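Local coordinates for afamin (Homo sapiens, PDB 6FAK), which carries hydrophobic molecules in body fluids, binds vitamin E and keeps lipidated Wnt proteins soluble and active, at residues K407-I412 against E544-F549; S422-V427 against T526-V531. One frame throughout, in Å; residues are numbered along the deposited sequence.

How the contacts relate
Following the chain from the N terminus, residues 407-412 come first, on helix 376-417, and 422-427 follow at the start of the next helix, 423-440. The chain then passes through 98 residues, about half of them helical, before 526-531 on helix 521-536 returns to 422-427 and closes contact 2. Helix 542-560 comes next, and its residues 544-549 close contact 1 on 407-412, so contact 2 is nested within the larger loop. Two consecutive helices are thus tied to two later ones, all inside the third albumin domain. The contacts also touch: K407 NZ forms a salt bridge with D527 OD1 at 2.8 Å, and the centres of the two contacts lie about 12 Å apart.

Contact 1 (K407-I412 against E544-F549); sequences KYHYLI and ELQSLF
Q546 and I412 bury the most surface where helices 376-417 and 542-560 meet in the all-helical third albumin domain, and F549 adds an aromatic pair with Y408. The short helical segments cross at 129° between their N-to-C directions, with axes 10.8 Å apart at closest approach. I412 crosses Q546 at about a right angle: its CD1 lies 3.7 Å from Q546 OE1 and also nears that residue's backbone N. A second branch, I412 CG2, faces L545 CD1 at 4.3 Å, a loose apolar contact. The Q546 chain leaves with CG anti to the backbone N (chi1 177°) and bends at chi2, which brings CD round toward helix 376-417; OE1 is the atom that touches. F549 directs its ring edge at the face of Y408, an edge-to-face (T-shaped) pair with centroids 4.8 Å apart and planes at 60°; F549 CE2 sits over that face, offset toward the rim, 3.6 Å from Y408 CD2. An alanine in place of Y408 would probably open a gap beside F549, leaving its CE2 and CZ edge without the ring it abuts. No hydrogen bond joins the two segments: Q546 OE1 comes within 3.3 Å of H409 CD2, yet at 3.5 Å from H409 NE2 the angle is too poor for a bond.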
# COMPACT_ATOMS: atom_id res chain seq x y z
N LYS A 407 14.58 -12.52 5.55
CA LYS A 407 14.56 -11.05 5.66
C LYS A 407 15.98 -10.47 5.50
O LYS A 407 16.16 -9.52 4.74
CB LYS A 407 13.90 -10.59 6.95
CG LYS A 407 13.76 -9.08 7.08
CD LYS A 407 12.89 -8.60 8.23
CE LYS A 407 13.16 -9.25 9.59
NZ LYS A 407 14.57 -9.50 9.95
N TYR A 408 16.97 -11.09 6.15
CA TYR A 408 18.34 -10.61 6.11
C TYR A 408 18.91 -10.65 4.71
O TYR A 408 19.63 -9.71 4.28
CB TYR A 408 19.20 -11.41 7.12
CG TYR A 408 18.71 -11.35 8.55
CD1 TYR A 408 18.15 -10.17 9.07
CD2 TYR A 408 18.79 -12.45 9.39
CE1 TYR A 408 17.72 -10.10 10.38
CE2 TYR A 408 18.35 -12.41 10.69
CZ TYR A 408 17.82 -11.25 11.18
OH TYR A 408 17.34 -11.18 12.45
N HIS A 409 18.54 -11.67 3.93
CA HIS A 409 18.94 -11.76 2.53
C HIS A 409 18.34 -10.60 1.69
O HIS A 409 19.06 -9.98 0.85
CB HIS A 409 18.59 -13.13 1.91
CG HIS A 409 19.45 -14.26 2.41
ND1 HIS A 409 19.92 -15.26 1.58
CD2 HIS A 409 19.94 -14.54 3.64
CE1 HIS A 409 20.66 -16.10 2.28
NE2 HIS A 409 20.69 -15.69 3.54
N TYR A 410 17.08 -10.28 1.94
CA TYR A 410 16.39 -9.16 1.28
C TYR A 410 16.94 -7.78 1.64
O TYR A 410 17.06 -6.89 0.78
CB TYR A 410 14.87 -9.21 1.49
CG TYR A 410 14.21 -10.27 0.61
CD1 TYR A 410 14.48 -10.33 -0.76
CD2 TYR A 410 13.30 -11.18 1.11
CE1 TYR A 410 13.89 -11.27 -1.59
CE2 TYR A 410 12.72 -12.15 0.28
CZ TYR A 410 13.04 -12.19 -1.06
OH TYR A 410 12.48 -13.09 -1.92
N LEU A 411 17.26 -7.61 2.91
CA LEU A 411 17.87 -6.39 3.40
C LEU A 411 19.22 -6.15 2.75
O LEU A 411 19.52 -5.04 2.35
CB LEU A 411 17.96 -6.42 4.95
CG LEU A 411 16.62 -6.32 5.65
CD1 LEU A 411 16.89 -6.47 7.14
CD2 LEU A 411 15.90 -5.00 5.42
N ILE A 412 20.04 -7.18 2.64
CA ILE A 412 21.33 -7.06 1.93
C ILE A 412 21.11 -6.64 0.44
O ILE A 412 21.70 -5.64 -0.04
CB ILE A 412 22.17 -8.39 2.02
CG1 ILE A 412 22.64 -8.62 3.46
CG2 ILE A 412 23.38 -8.30 1.08
CD1 ILE A 412 23.26 -9.99 3.74
N GLU A 544 30.07 -12.44 1.92
CA GLU A 544 30.89 -11.81 2.95
C GLU A 544 30.09 -11.00 3.97
O GLU A 544 30.41 -11.03 5.16
CB GLU A 544 31.98 -10.93 2.31
CG GLU A 544 33.06 -11.71 1.56
CD GLU A 544 33.91 -10.88 0.60
OE1 GLU A 544 33.52 -9.80 0.13
OE2 GLU A 544 35.00 -11.37 0.26
N LEU A 545 29.09 -10.25 3.49
CA LEU A 545 28.23 -9.48 4.39
C LEU A 545 27.38 -10.39 5.28
O LEU A 545 27.25 -10.14 6.45
CB LEU A 545 27.31 -8.52 3.60
CG LEU A 545 28.09 -7.38 2.94
CD1 LEU A 545 27.27 -6.75 1.83
CD2 LEU A 545 28.50 -6.33 3.93
N GLN A 546 26.82 -11.44 4.71
CA GLN A 546 26.04 -12.42 5.46
C GLN A 546 26.95 -13.09 6.54
O GLN A 546 26.55 -13.26 7.71
CB GLN A 546 25.48 -13.46 4.50
CG GLN A 546 24.71 -14.60 5.13
CD GLN A 546 23.38 -14.16 5.75
OE1 GLN A 546 22.63 -13.34 5.18
NE2 GLN A 546 23.06 -14.75 6.90
N SER A 547 28.18 -13.42 6.15
CA SER A 547 29.11 -14.02 7.10
C SER A 547 29.45 -13.10 8.27
O SER A 547 29.40 -13.52 9.43
CB SER A 547 30.37 -14.46 6.39
OG SER A 547 30.11 -15.53 5.46
N LEU A 548 29.75 -11.85 7.97
CA LEU A 548 30.05 -10.89 8.99
C LEU A 548 28.87 -10.64 9.93
O LEU A 548 29.03 -10.52 11.14
CB LEU A 548 30.54 -9.59 8.36
CG LEU A 548 30.99 -8.45 9.27
CD1 LEU A 548 32.13 -8.90 10.18
CD2 LEU A 548 31.42 -7.29 8.39
N PHE A 549 27.69 -10.51 9.34
CA PHE A 549 26.48 -10.35 10.12
C PHE A 549 26.25 -11.54 11.06
O PHE A 549 25.87 -11.33 12.22
CB PHE A 549 25.28 -10.19 9.19
CG PHE A 549 24.00 -10.08 9.92
CD1 PHE A 549 23.72 -8.96 10.68
CD2 PHE A 549 23.09 -11.11 9.89
CE1 PHE A 549 22.52 -8.83 11.37
CE2 PHE A 549 21.87 -10.99 10.57
CZ PHE A 549 21.61 -9.84 11.32

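Contact 2 (S422-V427 against T526-V531); sequences STEELV and TDRFLV
R528 and E424 meet across the contact as a salt bridge, and the arginine buries more surface here than any residue but V531. Its CB lies 3.9 Å from T423 CG2, and CG remains beside that methyl while also nearing V427 CG2. The chain runs extended from CG to NE, and R528 CD passes close to E424 OE1. NE donates to the same oxygen at an N-H...O angle of 164°; the refined separation of R528 NE and E424 OE1, 2.4 Å, is very short and its exact value doubtful. At the tip, R528 NH2 makes a weak hydrogen bond to E424 OE2 at 3.3 Å. The carboxylate therefore meets the guanidinium at its edge, the two planes 33° apart. E424 OE2 is shared with R524, so two positive groups would probably stabilise its charged form.

Below the salt bridge the touching atoms are mostly carbon. V531 CG1 reaches L426 CD1 at 3.8 Å and T423 OG1 at 3.6 Å, an oxygen hydrogen-bonded to N532 and K535. V427 crosses D527 at about a right angle, its CG1 3.8 Å from D527 CB, while D527 OD1 is taken up by a salt bridge to K407. Just before helix 423-440, S422 is the N-cap, its OG accepting from E425 N. The axes come within 9.3 Å at 114°, and the N-capped start of helix 423-440 thus lies across helix 521-536, one of the interhelical crossings that build the all-helical third albumin domain.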
# COMPACT_ATOMS: atom_id res chain seq x y z
N SER A 422 16.96 5.89 3.01
CA SER A 422 17.20 5.86 4.43
C SER A 422 17.13 4.39 4.95
O SER A 422 16.40 3.52 4.44
CB SER A 422 16.20 6.70 5.21
OG SER A 422 14.92 6.13 5.15
N THR A 423 17.94 4.15 5.97
CA THR A 423 17.89 2.91 6.66
C THR A 423 16.49 2.55 7.15
O THR A 423 16.10 1.38 7.02
CB THR A 423 18.92 2.91 7.83
OG1 THR A 423 20.21 2.95 7.22
CG2 THR A 423 18.78 1.69 8.67
N GLU A 424 15.74 3.52 7.67
CA GLU A 424 14.38 3.23 8.15
C GLU A 424 13.50 2.72 7.02
O GLU A 424 12.74 1.77 7.19
CB GLU A 424 13.68 4.45 8.79
CG GLU A 424 14.14 4.79 10.20
CD GLU A 424 14.11 3.59 11.12
OE1 GLU A 424 15.20 3.10 11.49
OE2 GLU A 424 13.01 3.08 11.41
N GLU A 425 13.65 3.31 5.84
CA GLU A 425 12.86 2.89 4.68
C GLU A 425 13.25 1.48 4.22
O GLU A 425 12.36 0.68 3.90
CB GLU A 425 12.99 3.89 3.50
CG GLU A 425 12.21 3.41 2.28
CD GLU A 425 11.86 4.49 1.27
OE1 GLU A 425 12.43 5.62 1.29
OE2 GLU A 425 10.99 4.16 0.44
N LEU A 426 14.54 1.19 4.17
CA LEU A 426 15.04 -0.08 3.68
C LEU A 426 14.56 -1.19 4.62
O LEU A 426 14.18 -2.23 4.17
CB LEU A 426 16.60 -0.09 3.54
CG LEU A 426 17.10 0.70 2.32
CD1 LEU A 426 18.55 1.20 2.45
CD2 LEU A 426 16.88 -0.11 1.05
N VAL A 427 14.61 -0.92 5.91
CA VAL A 427 14.10 -1.82 6.91
C VAL A 427 12.61 -2.10 6.72
O VAL A 427 12.22 -3.26 6.69
CB VAL A 427 14.41 -1.30 8.34
CG1 VAL A 427 13.61 -2.09 9.41
CG2 VAL A 427 15.89 -1.47 8.63
N THR A 526 18.11 -4.84 15.11
CA THR A 526 18.91 -5.79 14.35
C THR A 526 18.89 -5.49 12.83
O THR A 526 19.94 -5.53 12.16
CB THR A 526 18.41 -7.21 14.61
OG1 THR A 526 18.59 -7.49 16.00
CG2 THR A 526 19.15 -8.28 13.75
N ASP A 527 17.69 -5.18 12.33
CA ASP A 527 17.48 -4.90 10.93
C ASP A 527 18.24 -3.63 10.51
O ASP A 527 18.87 -3.60 9.44
CB ASP A 527 15.98 -4.80 10.61
CG ASP A 527 15.27 -6.14 10.69
OD1 ASP A 527 15.87 -7.21 10.92
OD2 ASP A 527 14.04 -6.15 10.51
N ARG A 528 18.20 -2.61 11.35
CA ARG A 528 18.93 -1.38 11.08
C ARG A 528 20.41 -1.56 11.08
O ARG A 528 21.09 -0.99 10.24
CB ARG A 528 18.63 -0.26 12.06
CG ARG A 528 17.21 0.23 12.06
CD ARG A 528 17.17 1.32 13.13
NE ARG A 528 15.82 1.79 13.36
CZ ARG A 528 15.04 1.52 14.41
NH1 ARG A 528 15.48 0.78 15.42
NH2 ARG A 528 13.81 2.04 14.45
N PHE A 529 20.89 -2.37 12.01
CA PHE A 529 22.32 -2.74 12.05
C PHE A 529 22.80 -3.33 10.72
O PHE A 529 23.84 -2.90 10.15
CB PHE A 529 22.61 -3.67 13.26
CG PHE A 529 24.01 -4.21 13.29
CD1 PHE A 529 24.34 -5.39 12.61
CD2 PHE A 529 24.98 -3.55 13.99
CE1 PHE A 529 25.63 -5.88 12.60
CE2 PHE A 529 26.31 -4.02 13.98
CZ PHE A 529 26.63 -5.20 13.27
N LEU A 530 22.05 -4.31 10.22
CA LEU A 530 22.41 -4.98 8.98
C LEU A 530 22.45 -4.02 7.78
O LEU A 530 23.40 -4.06 6.99
CB LEU A 530 21.52 -6.15 8.68
CG LEU A 530 21.84 -6.90 7.40
CD1 LEU A 530 23.26 -7.42 7.24
CD2 LEU A 530 20.90 -8.07 7.31
N VAL A 531 21.43 -3.17 7.69
CA VAL A 531 21.35 -2.21 6.63
C VAL A 531 22.53 -1.24 6.70
O VAL A 531 23.20 -1.03 5.67
CB VAL A 531 19.98 -1.51 6.57
CG1 VAL A 531 19.97 -0.31 5.62
CG2 VAL A 531 18.93 -2.51 6.13